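Local coordinates for protein beta-methylmalyl-CoA dehydratase (PDB 4E3E) that catalyses the reversible dehydration of beta-methylmalyl-CoA to mesaconyl-CoA in the glyoxylate assimilation cycle, at residues G251-L256 and V338-D343. Residues are numbered along the deposited sequence; the frame is centred on the assembly and turned at random.
Sequences GHIISL and VVLDFD
Ile253 and Ile254 of helix 250-265 pack on Val339, Leu340 and Phe342 of strand 338-349, joining helix to antiparallel sheet in a hot dog fold. The segment axes cross at -72° and approach to 8.8 Å. No hydrogen bond links the segments; the contact is apolar and buried.

A classic beta bulge, Val339 and Leu340 opposite Ala316, turns two successive side chains toward the helix. Ile253 CG2 fills the hollow they form, 3.8 Å from Val339 CG2 and 3.9 Å from Leu340 CB. CG of Leu340 stands anti to its backbone N (chi1 -179°). Ile254 CG1 sits in the notch between Leu340 CD1 and CD2, 3.7 Å from CD1. Leu340 CD2 also lies 3.7 Å from Ile254 CA.

Ile254 fills the corner between Leu340 and the Phe342 ring. An alanine here would probably open a gap over the ring and leave Leu340 CD1 without its neighbour on the helix. The side chains of Asp64 and Asn87, which by similarity bind substrate, lie about 8 Å from that of Ile254. Ile254 CG2 sits over one face of Phe342 in a CH-pi contact, 3.8 Å from the ring centroid and displaced toward CZ and CE2.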
loop_
_atom_site.group_PDB
_atom_site.type_symbol
_atom_site.label_atom_id
_atom_site.label_comp_id
_atom_site.label_asym_id
_atom_site.label_seq_id
_atom_site.Cartn_x
_atom_site.Cartn_y
_atom_site.Cartn_z
ATOM N N GLY A 251 -4.728 15.136 -9.663
ATOM C CA GLY A 251 -3.481 15.228 -8.905
ATOM C C GLY A 251 -2.633 13.957 -8.973
ATOM O O GLY A 251 -1.415 14.012 -8.790
ATOM N N HIS A 252 -3.269 12.813 -9.226
ATOM C CA HIS A 252 -2.537 11.561 -9.471
ATOM C C HIS A 252 -1.667 11.723 -10.698
ATOM O O HIS A 252 -0.514 11.280 -10.716
ATOM C CB HIS A 252 -3.511 10.396 -9.635
ATOM C CG HIS A 252 -2.858 9.016 -9.642
ATOM N ND1 HIS A 252 -2.376 8.441 -8.532
ATOM C CD2 HIS A 252 -2.708 8.071 -10.674
ATOM C CE1 HIS A 252 -1.879 7.220 -8.824
ATOM N NE2 HIS A 252 -2.107 6.984 -10.141
ATOM N N ILE A 253 -2.195 12.389 -11.721
ATOM C CA ILE A 253 -1.416 12.664 -12.939
ATOM C C ILE A 253 -0.253 13.610 -12.673
ATOM O O ILE A 253 0.849 13.418 -13.202
ATOM C CB ILE A 253 -2.321 13.193 -14.073
ATOM C CG1 ILE A 253 -3.517 12.246 -14.245
ATOM C CG2 ILE A 253 -1.545 13.367 -15.376
ATOM C CD1 ILE A 253 -3.136 10.790 -14.471
ATOM N N ILE A 254 -0.488 14.618 -11.840
ATOM C CA ILE A 254 0.582 15.535 -11.446
ATOM C C ILE A 254 1.721 14.743 -10.791
ATOM O O ILE A 254 2.915 14.943 -11.097
ATOM C CB ILE A 254 0.075 16.658 -10.511
ATOM C CG1 ILE A 254 -0.893 17.594 -11.253
ATOM C CG2 ILE A 254 1.240 17.464 -9.953
ATOM C CD1 ILE A 254 -1.696 18.526 -10.360
ATOM N N SER A 255 1.351 13.837 -9.895
ATOM C CA SER A 255 2.348 13.087 -9.145
ATOM C C SER A 255 3.130 12.085 -10.008
ATOM O O SER A 255 4.341 11.893 -9.815
ATOM C CB SER A 255 1.694 12.429 -7.932
ATOM O OG SER A 255 1.677 13.349 -6.843
ATOM N N LEU A 256 2.455 11.465 -10.969
ATOM C CA LEU A 256 3.140 10.633 -11.925
ATOM C C LEU A 256 4.125 11.442 -12.795
ATOM O O LEU A 256 5.277 11.027 -12.987
ATOM C CB LEU A 256 2.116 9.900 -12.835
ATOM C CG LEU A 256 1.318 8.738 -12.189
ATOM C CD1 LEU A 256 0.161 8.305 -13.079
ATOM C CD2 LEU A 256 2.205 7.528 -11.884
ATOM N N VAL A 338 -3.064 15.350 -24.678
ATOM C CA VAL A 338 -2.547 16.047 -23.493
ATOM C C VAL A 338 -3.565 16.030 -22.339
ATOM O O VAL A 338 -4.725 16.450 -22.513
ATOM C CB VAL A 338 -2.134 17.505 -23.817
ATOM C CG1 VAL A 338 -1.720 18.243 -22.546
ATOM C CG2 VAL A 338 -1.000 17.532 -24.834
ATOM N N VAL A 339 -3.121 15.579 -21.160
ATOM C CA VAL A 339 -4.010 15.431 -19.998
ATOM C C VAL A 339 -3.662 16.394 -18.871
ATOM O O VAL A 339 -4.496 16.656 -17.991
ATOM C CB VAL A 339 -4.072 13.971 -19.461
ATOM C CG1 VAL A 339 -4.713 13.032 -20.503
ATOM C CG2 VAL A 339 -2.693 13.483 -18.995
ATOM N N LEU A 340 -2.444 16.926 -18.911
ATOM C CA LEU A 340 -1.961 17.807 -17.847
ATOM C C LEU A 340 -1.047 18.867 -18.426
ATOM O O LEU A 340 -0.148 18.546 -19.201
ATOM C CB LEU A 340 -1.174 17.011 -16.817
ATOM C CG LEU A 340 -0.644 17.862 -15.651
ATOM C CD1 LEU A 340 -1.819 18.346 -14.800
ATOM C CD2 LEU A 340 0.393 17.097 -14.820
ATOM N N ASP A 341 -1.287 20.121 -18.056
ATOM C CA ASP A 341 -0.361 21.213 -18.328
ATOM C C ASP A 341 -0.043 21.840 -16.976
ATOM O O ASP A 341 -0.864 22.566 -16.424
ATOM C CB ASP A 341 -1.007 22.231 -19.281
ATOM C CG ASP A 341 -0.087 23.398 -19.617
ATOM O OD1 ASP A 341 1.050 23.465 -19.078
ATOM O OD2 ASP A 341 -0.509 24.262 -20.414
ATOM N N PHE A 342 1.144 21.553 -16.447
ATOM C CA PHE A 342 1.483 21.855 -15.050
ATOM C C PHE A 342 2.680 22.798 -15.024
ATOM O O PHE A 342 3.729 22.475 -15.570
ATOM C CB PHE A 342 1.797 20.534 -14.310
ATOM C CG PHE A 342 2.046 20.681 -12.822
ATOM C CD1 PHE A 342 1.091 21.250 -11.980
ATOM C CD2 PHE A 342 3.231 20.191 -12.249
ATOM C CE1 PHE A 342 1.332 21.368 -10.604
ATOM C CE2 PHE A 342 3.475 20.304 -10.872
ATOM C CZ PHE A 342 2.520 20.896 -10.057
ATOM N N ASP A 343 2.520 23.959 -14.392
ATOM C CA ASP A 343 3.515 25.025 -14.426
ATOM C C ASP A 343 3.885 25.285 -12.973
ATOM O O ASP A 343 3.041 25.672 -12.168
ATOM C CB ASP A 343 2.868 26.263 -15.111
ATOM C CG ASP A 343 3.664 27.576 -14.948
ATOM O OD1 ASP A 343 4.727 27.674 -14.272
ATOM O OD2 ASP A 343 3.184 28.568 -15.525
#